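Local coordinates for receptor-like protein kinase ANXUR1 (PDB 6FIG) that acts as a malectin-like receptor kinase of Arabidopsis in plant reproduction, probably sensing extracellular signals through its ectodomain, at residues D18-E23 with G206-W211; E163-A168 with E368-D373. All coordinates share one frame; numbering follows the deposited sequence. Where two conformers were deposited one is given.

Contact 1: D18-E23 with G206-W211. With EDO (1,2-ethanediol), chain J.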
loop_
_atom_site.group_PDB
_atom_site.type_symbol
_atom_site.label_atom_id
_atom_site.label_comp_id
_atom_site.label_asym_id
_atom_site.label_seq_id
_atom_site.Cartn_x
_atom_site.Cartn_y
_atom_site.Cartn_z
ATOM N N ASP A 18 -4.171 -5.293 12.220
ATOM C CA ASP A 18 -3.044 -4.561 11.634
ATOM C C ASP A 18 -3.487 -3.722 10.433
ATOM O O ASP A 18 -2.676 -3.416 9.549
ATOM C CB ASP A 18 -1.956 -5.552 11.233
ATOM C CG ASP A 18 -0.591 -4.893 11.030
ATOM O OD1 ASP A 18 -0.288 -3.897 11.733
ATOM O OD2 ASP A 18 0.163 -5.391 10.168
ATOM N N LYS A 19 -4.784 -3.406 10.398
ATOM C CA LYS A 19 -5.415 -2.538 9.401
ATOM C C LYS A 19 -5.377 -3.048 7.950
ATOM O O LYS A 19 -5.639 -2.277 7.026
ATOM C CB LYS A 19 -4.864 -1.105 9.508
ATOM C CG LYS A 19 -5.098 -0.459 10.868
ATOM C CD LYS A 19 -4.877 1.046 10.800
ATOM C CE LYS A 19 -4.560 1.650 12.162
ATOM N NZ LYS A 19 -5.680 1.481 13.126
ATOM N N LYS A 20 -5.102 -4.334 7.753
ATOM C CA LYS A 20 -5.154 -4.930 6.428
ATOM C C LYS A 20 -6.625 -5.071 6.033
ATOM O O LYS A 20 -7.424 -5.536 6.844
ATOM C CB LYS A 20 -4.502 -6.304 6.427
ATOM C CG LYS A 20 -4.473 -7.006 5.075
ATOM C CD LYS A 20 -3.768 -8.355 5.168
ATOM C CE LYS A 20 -2.254 -8.214 5.161
ATOM N NZ LYS A 20 -1.665 -8.148 3.803
ATOM N N LYS A 21 -6.958 -4.638 4.816
ATOM C CA LYS A 21 -8.325 -4.739 4.308
ATOM C C LYS A 21 -8.511 -6.087 3.638
ATOM O O LYS A 21 -7.659 -6.534 2.873
ATOM C CB LYS A 21 -8.648 -3.616 3.324
ATOM C CG LYS A 21 -8.787 -2.254 3.983
ATOM C CD LYS A 21 -9.125 -1.169 2.964
ATOM C CE LYS A 21 -8.526 0.173 3.349
ATOM N NZ LYS A 21 -7.040 0.167 3.332
ATOM N N TRP A 22 -9.629 -6.740 3.945
ATOM C CA TRP A 22 -9.970 -8.031 3.355
ATOM C C TRP A 22 -11.340 -7.934 2.683
ATOM O O TRP A 22 -12.183 -7.109 3.067
ATOM C CB TRP A 22 -10.039 -9.114 4.426
ATOM C CG TRP A 22 -8.763 -9.417 5.128
ATOM C CD1 TRP A 22 -8.180 -8.695 6.115
ATOM C CD2 TRP A 22 -7.916 -10.553 4.912
ATOM N NE1 TRP A 22 -7.030 -9.311 6.543
ATOM C CE2 TRP A 22 -6.839 -10.451 5.816
ATOM C CE3 TRP A 22 -7.960 -11.641 4.039
ATOM C CZ2 TRP A 22 -5.812 -11.401 5.880
ATOM C CZ3 TRP A 22 -6.937 -12.588 4.107
ATOM C CH2 TRP A 22 -5.870 -12.448 5.007
ATOM N N GLU A 23 -11.546 -8.774 1.674
ATOM C CA GLU A 23 -12.812 -8.847 0.952
ATOM C C GLU A 23 -13.271 -10.291 0.807
ATOM O O GLU A 23 -12.478 -11.214 0.978
ATOM C CB GLU A 23 -12.691 -8.190 -0.427
ATOM C CG GLU A 23 -11.814 -8.929 -1.432
ATOM C CD GLU A 23 -11.780 -8.235 -2.776
ATOM O OE1 GLU A 23 -12.840 -8.094 -3.407
ATOM O OE2 GLU A 23 -10.699 -7.815 -3.201
ATOM N N GLY A 206 5.662 -2.605 0.295
ATOM C CA GLY A 206 4.244 -2.959 0.536
ATOM C C GLY A 206 3.915 -4.448 0.598
ATOM O O GLY A 206 2.793 -4.841 0.280
ATOM N N LEU A 207 4.866 -5.290 1.034
ATOM C CA LEU A 207 4.705 -6.731 0.933
ATOM C C LEU A 207 4.033 -7.365 2.160
ATOM O O LEU A 207 3.766 -8.547 2.171
ATOM C CB LEU A 207 6.057 -7.408 0.660
ATOM C CG LEU A 207 6.725 -7.050 -0.666
ATOM C CD1 LEU A 207 8.097 -7.717 -0.753
ATOM C CD2 LEU A 207 5.836 -7.465 -1.834
ATOM N N THR A 208 3.785 -6.553 3.190
ATOM C CA THR A 208 3.143 -6.990 4.430
ATOM C C THR A 208 3.636 -8.285 5.059
ATOM O O THR A 208 2.874 -9.020 5.686
ATOM C CB THR A 208 1.584 -6.944 4.356
ATOM O OG1 THR A 208 1.081 -7.879 3.385
ATOM C CG2 THR A 208 1.103 -5.556 4.056
ATOM N N ARG A 209 4.942 -8.532 4.926
ATOM C CA ARG A 209 5.612 -9.620 5.626
ATOM C C ARG A 209 5.767 -9.275 7.105
ATOM O O ARG A 209 6.077 -8.141 7.460
ATOM C CB ARG A 209 7.012 -9.860 5.071
ATOM C CG ARG A 209 7.050 -10.282 3.615
ATOM C CD ARG A 209 8.438 -10.102 3.006
ATOM N NE ARG A 209 8.823 -8.705 3.009
ATOM C CZ ARG A 209 9.928 -8.199 2.454
ATOM N NH1 ARG A 209 10.811 -8.967 1.830
ATOM N NH2 ARG A 209 10.161 -6.902 2.572
ATOM N N THR A 210 5.548 -10.263 7.957
ATOM C CA THR A 210 5.792 -10.111 9.375
ATOM C C THR A 210 7.207 -10.603 9.671
ATOM O O THR A 210 7.590 -11.670 9.225
ATOM C CB THR A 210 4.771 -10.911 10.187
ATOM O OG1 THR A 210 3.466 -10.446 9.835
ATOM C CG2 THR A 210 4.967 -10.696 11.667
ATOM N N TRP A 211 7.971 -9.818 10.424
ATOM C CA TRP A 211 9.333 -10.217 10.836
ATOM C C TRP A 211 9.296 -10.482 12.344
ATOM O O TRP A 211 9.002 -9.587 13.126
ATOM C CB TRP A 211 10.349 -9.145 10.485
ATOM C CG TRP A 211 10.391 -8.753 9.045
ATOM C CD1 TRP A 211 9.453 -8.002 8.357
ATOM C CD2 TRP A 211 11.390 -9.121 8.084
ATOM N NE1 TRP A 211 9.846 -7.863 7.045
ATOM C CE2 TRP A 211 11.023 -8.543 6.850
ATOM C CE3 TRP A 211 12.591 -9.856 8.159
ATOM C CZ2 TRP A 211 11.782 -8.701 5.706
ATOM C CZ3 TRP A 211 13.343 -9.991 7.028
ATOM C CH2 TRP A 211 12.945 -9.423 5.818
HETATM C C1 EDO J . -9.019 -5.623 -0.407
HETATM O O1 EDO J . -9.415 -6.527 0.628
HETATM C C2 EDO J . -8.004 -6.371 -1.253
HETATM O O2 EDO J . -8.528 -7.632 -1.670
#
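Lys20 reaches across to Thr208 and makes the one direct link between 18-23 and 206-211. Its ammonium NZ donates a hydrogen bond to Thr208 OG1 at 2.8 Å. The chain leaves with CG anti to the backbone N (chi1 -179°). The bends at chi3 and chi4 turn NZ onto OG1, the two side chains crossing at a slant. CE follows less closely, 3.8 Å from the same OG1. The polar end has a second hold, because NZ also forms a salt bridge with Glu157. Thr208 OG1 is likewise gripped twice, by Lys20 and by Arg77 NH1, and Arg77 NH2 bonds to Leu207 O. The ammonium, hydroxyl, carboxylate and guanidinium together form the tight part.

Beyond this bond the two segments are loosely associated. They bury just 77 Å² between them, no other residue pair touches, and the nearest CA atoms, of Lys20 and Thr208, stay 8.8 Å apart. The second subunit covers part of the site, with its Gln2 against Thr208 and its Gly205 against Lys21. Away from the link, a 1,2-ethanediol, probably a crystallisation additive, sits beside 21-23. Its O2 donates to Glu23 OE2 at 2.7 Å, and the diol is also hydrogen-bonded to Ala5 N.

The 206-211 loop lies against strand 151-161, where Leu207 and Thr208 rest on Ile159. Strand 21-24 runs parallel to strand 4-7, which in turn pairs with strand 151-161. The contact joins the turn leading into strand 21-24 to the loop before strand 212-213, with Glu157 of strand 151-161 in the polar cluster.

Contact 2: E163-A168 with E368-D373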
loop_
_atom_site.group_PDB
_atom_site.type_symbol
_atom_site.label_atom_id
_atom_site.label_comp_id
_atom_site.label_asym_id
_atom_site.label_seq_id
_atom_site.Cartn_x
_atom_site.Cartn_y
_atom_site.Cartn_z
ATOM N N GLU A 163 11.482 -9.385 -8.044
ATOM C CA GLU A 163 12.383 -10.535 -8.099
ATOM C C GLU A 163 13.486 -10.380 -7.065
ATOM O O GLU A 163 14.571 -9.894 -7.357
ATOM C CB GLU A 163 12.966 -10.686 -9.502
ATOM C CG GLU A 163 11.910 -11.022 -10.537
ATOM C CD GLU A 163 11.407 -12.460 -10.479
ATOM O OE1 GLU A 163 11.869 -13.283 -9.657
ATOM O OE2 GLU A 163 10.523 -12.767 -11.303
ATOM N N LEU A 164 13.190 -10.800 -5.847
ATOM C CA LEU A 164 14.089 -10.569 -4.724
ATOM C C LEU A 164 15.066 -11.719 -4.516
ATOM O O LEU A 164 15.839 -11.679 -3.557
ATOM C CB LEU A 164 13.298 -10.340 -3.450
ATOM C CG LEU A 164 12.471 -9.040 -3.490
ATOM C CD1 LEU A 164 11.743 -8.900 -2.163
ATOM C CD2 LEU A 164 13.319 -7.832 -3.788
ATOM N N PHE A 165 15.033 -12.727 -5.402
ATOM C CA PHE A 165 15.850 -13.938 -5.270
ATOM C C PHE A 165 16.780 -14.059 -6.458
ATOM O O PHE A 165 16.406 -13.795 -7.588
ATOM C CB PHE A 165 14.956 -15.174 -5.192
ATOM C CG PHE A 165 13.953 -15.100 -4.070
ATOM C CD1 PHE A 165 14.368 -15.265 -2.759
ATOM C CD2 PHE A 165 12.632 -14.775 -4.322
ATOM C CE1 PHE A 165 13.451 -15.181 -1.703
ATOM C CE2 PHE A 165 11.711 -14.689 -3.291
ATOM C CZ PHE A 165 12.119 -14.878 -1.974
ATOM N N ASP A 166 18.015 -14.438 -6.192
ATOM C CA ASP A 166 18.976 -14.706 -7.253
ATOM C C ASP A 166 19.765 -15.946 -6.810
ATOM O O ASP A 166 19.153 -16.911 -6.324
ATOM C CB ASP A 166 19.846 -13.473 -7.507
ATOM C CG ASP A 166 20.587 -13.551 -8.821
ATOM O OD1 ASP A 166 19.935 -13.817 -9.863
ATOM O OD2 ASP A 166 21.812 -13.345 -8.820
ATOM N N THR A 167 21.087 -15.936 -6.890
ATOM C CA THR A 167 21.857 -17.116 -6.556
ATOM C C THR A 167 22.173 -17.168 -5.066
ATOM O O THR A 167 22.186 -16.147 -4.368
ATOM C CB THR A 167 23.153 -17.207 -7.382
ATOM O OG1 THR A 167 24.007 -16.109 -7.052
ATOM C CG2 THR A 167 22.863 -17.180 -8.842
ATOM N N ALA A 168 22.440 -18.375 -4.587
ATOM C CA ALA A 168 22.842 -18.619 -3.210
ATOM C C ALA A 168 24.081 -19.495 -3.219
ATOM O O ALA A 168 24.184 -20.406 -4.037
ATOM C CB ALA A 168 21.720 -19.318 -2.458
ATOM N N GLU A 368 16.093 -14.900 7.048
ATOM C CA GLU A 368 14.980 -15.574 6.378
ATOM C C GLU A 368 15.445 -16.931 5.921
ATOM O O GLU A 368 16.597 -17.101 5.503
ATOM C CB GLU A 368 14.505 -14.765 5.202
ATOM C CG GLU A 368 13.943 -13.415 5.593
ATOM C CD GLU A 368 13.680 -12.557 4.390
ATOM O OE1 GLU A 368 14.640 -12.007 3.815
ATOM O OE2 GLU A 368 12.496 -12.471 3.925
ATOM N N ILE A 369 14.546 -17.909 5.993
ATOM C CA ILE A 369 14.823 -19.259 5.531
ATOM C C ILE A 369 13.750 -19.626 4.516
ATOM O O ILE A 369 12.564 -19.545 4.845
ATOM C CB ILE A 369 14.864 -20.266 6.676
ATOM C CG1 ILE A 369 15.953 -19.836 7.682
ATOM C CG2 ILE A 369 15.105 -21.666 6.125
ATOM C CD1 ILE A 369 16.093 -20.717 8.876
ATOM N N PHE A 370 14.179 -19.985 3.309
ATOM C CA PHE A 370 13.264 -20.394 2.222
ATOM C C PHE A 370 13.522 -21.828 1.776
ATOM O O PHE A 370 14.666 -22.245 1.633
ATOM C CB PHE A 370 13.481 -19.500 1.019
ATOM C CG PHE A 370 13.273 -18.052 1.310
ATOM C CD1 PHE A 370 11.989 -17.510 1.364
ATOM C CD2 PHE A 370 14.356 -17.221 1.534
ATOM C CE1 PHE A 370 11.812 -16.164 1.659
ATOM C CE2 PHE A 370 14.166 -15.881 1.821
ATOM C CZ PHE A 370 12.905 -15.365 1.886
ATOM N N LYS A 371 12.449 -22.582 1.565
ATOM C CA LYS A 371 12.521 -23.892 0.908
ATOM C C LYS A 371 12.439 -23.728 -0.587
ATOM O O LYS A 371 11.521 -23.076 -1.057
ATOM C CB LYS A 371 11.343 -24.739 1.364
ATOM C CG LYS A 371 11.304 -26.151 0.835
ATOM C CD LYS A 371 9.933 -26.774 1.071
ATOM C CE LYS A 371 9.690 -27.094 2.528
ATOM N NZ LYS A 371 8.281 -27.496 2.719
ATOM N N MET A 372 13.338 -24.340 -1.332
ATOM C CA MET A 372 13.258 -24.353 -2.785
ATOM C C MET A 372 12.432 -25.546 -3.240
ATOM O O MET A 372 12.498 -26.624 -2.636
ATOM C CB MET A 372 14.652 -24.476 -3.396
ATOM C CG MET A 372 15.582 -23.359 -3.002
ATOM S SD MET A 372 17.139 -23.433 -3.897
ATOM C CE MET A 372 16.609 -23.005 -5.553
ATOM N N ASP A 373 11.678 -25.377 -4.326
ATOM C CA ASP A 373 10.918 -26.492 -4.869
ATOM C C ASP A 373 11.816 -27.558 -5.505
ATOM O O ASP A 373 12.879 -27.257 -6.057
ATOM C CB ASP A 373 9.768 -26.051 -5.812
ATOM C CG ASP A 373 10.224 -25.333 -7.106
ATOM O OD1 ASP A 373 11.209 -24.552 -7.117
ATOM O OD2 ASP A 373 9.495 -25.502 -8.126
#
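Lys371 NZ, one residue on from Phe370 of the Phe165-Phe370 pair, is gripped by several groups. Asp275 OD2 forms a salt bridge to it, and Gln186 OE1 and Leu378 O are hydrogen-bonded to it. Phe278 adds a cation-pi contact. The cluster ties strand 363-372 to its neighbours; none of its atoms touches 163-168.

Across the contact the meeting is purely apolar. The rings of Phe165 and Phe370 form a T-shaped, edge-to-face pair. The edge of Phe165 points at the face of Phe370, with the planes at 82° and the centroids 4.9 Å apart. Phe165 CE1 stands over the centre of the Phe370 ring. Its nearest atom there is Phe370 CZ, at 3.6 Å. Phe165 CZ lies 3.9 Å from Phe370 CE1. Both rings have CG beside the backbone N (chi1 -56° for Phe165 and -58° for Phe370). The CA atoms of Phe165 and Phe370 are 10.2 Å apart, and the two rings bridge the gap.

The contact joins two parts of the malectin-like fold. Segment 163-168 leads from the end of strand 151-161 into strand 167-170, and its Phe165 packs against strand 363-372, the last strand of the chain. Strand 185-192 lines the pair. Phe165 and Met372 pack on Leu185, while Phe370 packs on Ser187 and Arg190. Glu368 has its carboxylate split between partners: OE2 in a salt bridge with Arg190, OE1 hydrogen-bonded to His285.

The chemistry implies a buried contact held by ring packing and by the attraction of C-H edge for pi face. It carries no hydrogen bond or charge pair; the polar ends nearby, of Glu368 and Lys371, are satisfied by other residues.

In the fold
Contact 1 lies near the surface and contact 2 is buried, with centres 21 Å apart. They meet directly where the 206-211 loop lies on contact 2. Trp211 CH2 packs 3.5 Å from Glu368 CD, and Leu207 CD1 is 4.1 Å from Leu164 CD1. Arg190 of strand 185-192 joins them as well: Arg209 and Trp211 rest on it, and it forms a salt bridge with Glu368. Along the chain their segments alternate, and both contacts reach the same group of strands. The side chain of Lys20 is about 12 Å from a bound calcium ion, and neither contact supplies a residue to either calcium site.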